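Phosphoprotein (Spring viremia of carp virus, PDB 7C5Z) probably acts as a polymerase cofactor and nucleoprotein chaperone in viral RNA replication, this piece being its dimer-forming central domain. Local coordinates at residues A[32-37]-A[73-78]; A[64-69]-A[79-84]. All blocks are in the same frame, centred on the assembly; numbering follows the deposited sequence.

Interaction 1 of 2, residues A[32-37]-A[73-78]; sequences RYNGLG and GDFLEV
The guanidinium of Arg32 lies flat over the ring of Phe75, the two planes only 5° apart and Arg32 CZ 3.8 Å from the centre of the Phe75 ring. The overlap is slightly displaced: Arg32 CD also sits over the ring face as a CH-pi donor, while Arg32 NH1 lies toward the rim, near Phe75 CZ and CE2. Arg32 leaves the backbone with CG anti to the backbone N (chi1 -174°), and the chain then bends at chi3 to carry NE over the ring. Stacking through its face leaves the in-plane N-H groups of NE and NH2 to point at Glu77. NE and NH2 of Arg32 grip one oxygen side-on, each 2.9 Å from Glu77 OE1, and both come from the same face of the carboxylate, well above its plane. The cation is thus probably stabilised both by cation-pi contact with the ring and by the salt bridge to Glu77, a pairing to which arginine is well suited.

Tyr33 and Leu76 form an antiparallel hydrogen-bonded pair whose side chains project to the other face of the sheet. Tyr33 N bonds to Leu76 O at 2.8 Å, and Leu76 N returns a bond to Tyr33 O. Here the side chains are apolar or aromatic: Leu76 packs on Met51 of helix 41-62, whereas Tyr33 OH bonds to Ser53 of the second subunit. Beyond this pair the chain turns, and Leu36 N bonds to Asp74 O at 3.0 Å. Leu36 CD1 comes 3.8 Å from Leu76 CG, the two side chains crossing at about a right angle, and so extends the apolar layer from Leu76 along to the turn. A cation-pi stack and salt bridge on one face and leucines against helix 41-62 on the other fit an antiparallel sheet packed on one side by a helix, here in the phosphoprotein central domain.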
loop_
_atom_site.group_PDB
_atom_site.type_symbol
_atom_site.label_atom_id
_atom_site.label_comp_id
_atom_site.label_asym_id
_atom_site.label_seq_id
_atom_site.Cartn_x
_atom_site.Cartn_y
_atom_site.Cartn_z
ATOM N N ARG A 32 0.696 7.733 -9.733
ATOM C CA ARG A 32 0.262 6.612 -10.554
ATOM C C ARG A 32 1.303 5.504 -10.542
ATOM O O ARG A 32 2.485 5.746 -10.826
ATOM C CB ARG A 32 -0.013 7.036 -11.992
ATOM C CG ARG A 32 -0.615 5.894 -12.811
ATOM C CD ARG A 32 -1.087 6.365 -14.185
ATOM N NE ARG A 32 -2.279 7.211 -14.108
ATOM C CZ ARG A 32 -3.104 7.418 -15.130
ATOM N NH1 ARG A 32 -2.877 6.827 -16.294
ATOM N NH2 ARG A 32 -4.161 8.207 -14.974
ATOM N N TYR A 33 0.858 4.292 -10.223
ATOM C CA TYR A 33 1.677 3.078 -10.247
ATOM C C TYR A 33 1.346 2.322 -11.530
ATOM O O TYR A 33 0.320 1.644 -11.614
ATOM C CB TYR A 33 1.408 2.225 -9.003
ATOM C CG TYR A 33 1.984 2.883 -7.766
ATOM C CD1 TYR A 33 3.326 2.721 -7.441
ATOM C CD2 TYR A 33 1.212 3.756 -6.996
ATOM C CE1 TYR A 33 3.876 3.365 -6.348
ATOM C CE2 TYR A 33 1.759 4.406 -5.892
ATOM C CZ TYR A 33 3.082 4.200 -5.587
ATOM O OH TYR A 33 3.634 4.842 -4.508
ATOM N N ASN A 34 2.222 2.441 -12.525
ATOM C CA ASN A 34 2.050 1.808 -13.826
ATOM C C ASN A 34 2.689 0.427 -13.856
ATOM O O ASN A 34 3.400 0.013 -12.937
ATOM C CB ASN A 34 2.673 2.667 -14.919
ATOM C CG ASN A 34 1.897 3.938 -15.166
ATOM O OD1 ASN A 34 0.683 3.891 -15.381
ATOM N ND2 ASN A 34 2.582 5.081 -15.132
ATOM N N GLY A 35 2.428 -0.289 -14.939
ATOM C CA GLY A 35 3.125 -1.538 -15.190
ATOM C C GLY A 35 2.516 -2.767 -14.561
ATOM O O GLY A 35 3.212 -3.781 -14.421
ATOM N N LEU A 36 1.235 -2.726 -14.201
ATOM C CA LEU A 36 0.582 -3.800 -13.464
ATOM C C LEU A 36 -0.189 -4.761 -14.361
ATOM O O LEU A 36 -0.905 -5.623 -13.844
ATOM C CB LEU A 36 -0.370 -3.218 -12.412
ATOM C CG LEU A 36 0.217 -2.102 -11.540
ATOM C CD1 LEU A 36 -0.823 -1.673 -10.509
ATOM C CD2 LEU A 36 1.496 -2.543 -10.863
ATOM N N GLY A 37 -0.035 -4.655 -15.683
ATOM C CA GLY A 37 -0.845 -5.467 -16.583
ATOM C C GLY A 37 -0.641 -6.969 -16.445
ATOM O O GLY A 37 -1.568 -7.747 -16.694
ATOM N N GLY A 73 -7.378 -2.170 -14.491
ATOM C CA GLY A 73 -6.515 -2.152 -15.659
ATOM C C GLY A 73 -5.063 -2.295 -15.237
ATOM O O GLY A 73 -4.737 -3.007 -14.280
ATOM N N ASP A 74 -4.174 -1.616 -15.965
ATOM C CA ASP A 74 -2.745 -1.814 -15.746
ATOM C C ASP A 74 -2.110 -0.781 -14.821
ATOM O O ASP A 74 -0.879 -0.727 -14.734
ATOM C CB ASP A 74 -1.976 -1.871 -17.077
ATOM C CG ASP A 74 -2.134 -0.623 -17.927
ATOM O OD1 ASP A 74 -2.211 0.501 -17.386
ATOM O OD2 ASP A 74 -2.139 -0.779 -19.170
ATOM N N PHE A 75 -2.900 0.021 -14.117
ATOM C CA PHE A 75 -2.321 0.947 -13.149
ATOM C C PHE A 75 -3.264 1.131 -11.966
ATOM O O PHE A 75 -4.456 0.822 -12.034
ATOM C CB PHE A 75 -1.989 2.305 -13.787
ATOM C CG PHE A 75 -3.199 3.117 -14.162
ATOM C CD1 PHE A 75 -3.769 3.996 -13.257
ATOM C CD2 PHE A 75 -3.745 3.007 -15.430
ATOM C CE1 PHE A 75 -4.873 4.760 -13.618
ATOM C CE2 PHE A 75 -4.846 3.751 -15.788
ATOM C CZ PHE A 75 -5.409 4.626 -14.883
ATOM N N LEU A 76 -2.701 1.630 -10.869
ATOM C CA LEU A 76 -3.452 2.140 -9.726
ATOM C C LEU A 76 -3.005 3.569 -9.478
ATOM O O LEU A 76 -1.821 3.886 -9.626
ATOM C CB LEU A 76 -3.221 1.295 -8.456
ATOM C CG LEU A 76 -3.713 -0.161 -8.542
ATOM C CD1 LEU A 76 -3.101 -1.039 -7.447
ATOM C CD2 LEU A 76 -5.246 -0.205 -8.509
ATOM N N GLU A 77 -3.934 4.440 -9.105
ATOM C CA GLU A 77 -3.612 5.855 -8.964
ATOM C C GLU A 77 -4.148 6.396 -7.648
ATOM O O GLU A 77 -5.319 6.189 -7.319
ATOM C CB GLU A 77 -4.186 6.642 -10.137
ATOM C CG GLU A 77 -3.876 8.108 -10.109
ATOM C CD GLU A 77 -4.366 8.784 -11.364
ATOM O OE1 GLU A 77 -3.542 9.004 -12.267
ATOM O OE2 GLU A 77 -5.583 9.076 -11.453
ATOM N N VAL A 78 -3.298 7.088 -6.892
ATOM C CA VAL A 78 -3.682 7.687 -5.616
ATOM C C VAL A 78 -3.752 9.201 -5.789
ATOM O O VAL A 78 -2.865 9.798 -6.411
ATOM C CB VAL A 78 -2.703 7.300 -4.498
ATOM C CG1 VAL A 78 -3.065 7.990 -3.189
ATOM C CG2 VAL A 78 -2.713 5.785 -4.298
#

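Interaction 2 of 2, residues A[64-69]-A[79-84]; sequences YDIDLF and FLPHKP
Phe79 meets Asp67 across the beta hairpin of strands 67-70 and 76-81, forming an antiparallel hydrogen-bonded pair. Phe79 N bonds to Asp67 O at 2.8 Å, and Asp67 N returns a bond to Phe79 O. The Phe79 side chain shares its face with Asp67 and Phe69, and its CB touches the edge of the Phe69 ring at CE2, 3.7 Å away. An aromatic suits this place because its ring also meets Tyr30 of the neighbouring strand.

Leu80 turns to the helix-side face, where its CD2 approaches Ile66 CG2 at 3.6 Å. The two branched side chains lie side by side, pointing the same way, and both pack on Tyr62 of the second subunit. Ile66 CG2 is anti to the backbone N, the placement that brings this methyl to Leu80.

Pro81 has no N-H to offer a partner strand, and here the pairing gives way to ring packing: its CG rests 3.5 Å from Asp65 O, where Asp65 is the centre of an inverse gamma turn. Pro81 O accepts from Tyr62 OH of the second subunit, and His82 ND1 is hydrogen-bonded to Lys61 NZ of that subunit.

Lys83 O comes 3.5 Å from Tyr64 CD1. Pro84 then lies alongside the tyrosine, its CB over one face of the ring and CG 3.8 Å from Tyr64 CE1, the compact, puckered proline ring packing its CH groups against the flat tyrosine. A water bridges the two segments beyond the strand pairing, accepting from Asp65 N at 2.8 Å and donating to Lys83 O at 2.9 Å.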
loop_
_atom_site.group_PDB
_atom_site.type_symbol
_atom_site.label_atom_id
_atom_site.label_comp_id
_atom_site.label_asym_id
_atom_site.label_seq_id
_atom_site.Cartn_x
_atom_site.Cartn_y
_atom_site.Cartn_z
ATOM N N TYR A 64 -6.908 14.602 5.484
ATOM C CA TYR A 64 -6.897 14.805 4.044
ATOM C C TYR A 64 -7.770 13.748 3.388
ATOM O O TYR A 64 -7.756 12.586 3.809
ATOM C CB TYR A 64 -5.472 14.699 3.478
ATOM C CG TYR A 64 -4.590 15.836 3.907
ATOM C CD1 TYR A 64 -4.584 17.032 3.202
ATOM C CD2 TYR A 64 -3.781 15.723 5.029
ATOM C CE1 TYR A 64 -3.786 18.093 3.601
ATOM C CE2 TYR A 64 -2.982 16.787 5.441
ATOM C CZ TYR A 64 -2.987 17.957 4.714
ATOM O OH TYR A 64 -2.191 19.003 5.112
ATOM N N ASP A 65 -8.510 14.152 2.358
ATOM C CA ASP A 65 -9.387 13.235 1.618
ATOM C C ASP A 65 -8.591 12.520 0.522
ATOM O O ASP A 65 -8.783 12.726 -0.675
ATOM C CB ASP A 65 -10.575 13.991 1.032
ATOM C CG ASP A 65 -11.514 14.525 2.100
ATOM O OD1 ASP A 65 -11.634 13.878 3.163
ATOM O OD2 ASP A 65 -12.121 15.595 1.872
ATOM N N ILE A 66 -7.649 11.685 0.961
ATOM C CA ILE A 66 -6.876 10.866 0.026
ATOM C C ILE A 66 -7.788 9.823 -0.605
ATOM O O ILE A 66 -8.622 9.219 0.082
ATOM C CB ILE A 66 -5.695 10.208 0.759
ATOM C CG1 ILE A 66 -4.834 11.275 1.451
ATOM C CG2 ILE A 66 -4.839 9.361 -0.199
ATOM C CD1 ILE A 66 -3.813 10.686 2.405
ATOM N N ASP A 67 -7.655 9.611 -1.923
ATOM C CA ASP A 67 -8.518 8.644 -2.600
ATOM C C ASP A 67 -7.717 7.771 -3.556
ATOM O O ASP A 67 -6.583 8.081 -3.925
ATOM C CB ASP A 67 -9.648 9.324 -3.376
ATOM C CG ASP A 67 -10.875 8.422 -3.530
ATOM O OD1 ASP A 67 -10.902 7.297 -2.959
ATOM O OD2 ASP A 67 -11.820 8.849 -4.231
ATOM N N LEU A 68 -8.343 6.677 -3.973
ATOM C CA LEU A 68 -7.731 5.695 -4.852
ATOM C C LEU A 68 -8.595 5.545 -6.092
ATOM O O LEU A 68 -9.827 5.465 -5.986
ATOM C CB LEU A 68 -7.600 4.348 -4.140
ATOM C CG LEU A 68 -7.144 3.173 -4.988
ATOM C CD1 LEU A 68 -5.688 3.328 -5.346
ATOM C CD2 LEU A 68 -7.415 1.877 -4.219
ATOM N N PHE A 69 -7.952 5.518 -7.259
ATOM C CA PHE A 69 -8.624 5.293 -8.537
ATOM C C PHE A 69 -8.131 3.975 -9.126
ATOM O O PHE A 69 -6.944 3.832 -9.453
ATOM C CB PHE A 69 -8.385 6.470 -9.491
ATOM C CG PHE A 69 -9.002 7.749 -9.007
ATOM C CD1 PHE A 69 -10.340 8.009 -9.253
ATOM C CD2 PHE A 69 -8.276 8.662 -8.273
ATOM C CE1 PHE A 69 -10.937 9.175 -8.794
ATOM C CE2 PHE A 69 -8.869 9.836 -7.814
ATOM C CZ PHE A 69 -10.200 10.085 -8.070
ATOM N N PHE A 79 -4.817 9.816 -5.264
ATOM C CA PHE A 79 -4.976 11.268 -5.270
ATOM C C PHE A 79 -4.688 11.826 -3.880
ATOM O O PHE A 79 -5.305 11.411 -2.890
ATOM C CB PHE A 79 -6.381 11.665 -5.732
ATOM C CG PHE A 79 -6.667 13.124 -5.612
ATOM C CD1 PHE A 79 -6.116 14.028 -6.509
ATOM C CD2 PHE A 79 -7.489 13.598 -4.597
ATOM C CE1 PHE A 79 -6.388 15.383 -6.407
ATOM C CE2 PHE A 79 -7.758 14.964 -4.486
ATOM C CZ PHE A 79 -7.218 15.843 -5.378
ATOM N N LEU A 80 -3.747 12.759 -3.814
ATOM C CA LEU A 80 -3.363 13.411 -2.566
ATOM C C LEU A 80 -3.761 14.881 -2.636
ATOM O O LEU A 80 -3.080 15.675 -3.299
ATOM C CB LEU A 80 -1.852 13.277 -2.343
ATOM C CG LEU A 80 -1.225 11.876 -2.422
ATOM C CD1 LEU A 80 0.280 11.989 -2.240
ATOM C CD2 LEU A 80 -1.807 10.995 -1.361
ATOM N N PRO A 81 -4.842 15.304 -1.983
ATOM C CA PRO A 81 -5.271 16.705 -2.115
ATOM C C PRO A 81 -4.264 17.678 -1.514
ATOM O O PRO A 81 -3.597 17.383 -0.517
ATOM C CB PRO A 81 -6.607 16.749 -1.357
ATOM C CG PRO A 81 -6.621 15.533 -0.481
ATOM C CD PRO A 81 -5.725 14.499 -1.120
ATOM N N HIS A 82 -4.167 18.864 -2.140
ATOM C CA HIS A 82 -3.271 19.888 -1.610
ATOM C C HIS A 82 -3.750 20.386 -0.251
ATOM O O HIS A 82 -2.938 20.662 0.636
ATOM C CB HIS A 82 -3.159 21.085 -2.560
ATOM C CG HIS A 82 -2.595 20.766 -3.914
ATOM N ND1 HIS A 82 -1.488 19.963 -4.102
ATOM C CD2 HIS A 82 -2.964 21.191 -5.145
ATOM C CE1 HIS A 82 -1.219 19.886 -5.395
ATOM N NE2 HIS A 82 -2.096 20.626 -6.048
ATOM N N LYS A 83 -5.065 20.502 -0.076
ATOM C CA LYS A 83 -5.602 21.141 1.121
ATOM C C LYS A 83 -6.345 20.138 1.996
ATOM O O LYS A 83 -6.841 19.123 1.500
ATOM C CB LYS A 83 -6.546 22.289 0.743
ATOM C CG LYS A 83 -5.960 23.215 -0.309
ATOM C CD LYS A 83 -6.952 24.269 -0.750
ATOM C CE LYS A 83 -6.310 25.644 -0.746
ATOM N NZ LYS A 83 -6.946 26.540 -1.749
ATOM N N PRO A 84 -6.439 20.392 3.299
ATOM C CA PRO A 84 -7.122 19.451 4.195
ATOM C C PRO A 84 -8.622 19.432 3.949
ATOM O O PRO A 84 -9.193 20.285 3.262
ATOM C CB PRO A 84 -6.799 19.985 5.596
ATOM C CG PRO A 84 -5.647 20.932 5.404
ATOM C CD PRO A 84 -5.825 21.507 4.041
HETATM O O HOH W 1 -8.657 16.917 1.783
#

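In the fold
Strand 76-81 serves both contacts, pairing with strand 28-33 in interaction 1 and with the outer strand 67-70 in interaction 2; the centres of the two contacts are about 17 Å apart. Interaction 1 is nearer the middle of the chain and partly buried, combining a charged, stacked face with leucines against helix 41-62. Interaction 2 is a surface contact near the chain's end, held by proline and aromatic packing and a bridging water. They meet where Glu77 O accepts a probable hydrogen bond from Phe69 N, and where Val78 CG1 packs against Ile66 CG2. Both also touch the second subunit, so this sheet contributes to the dimer at each contact.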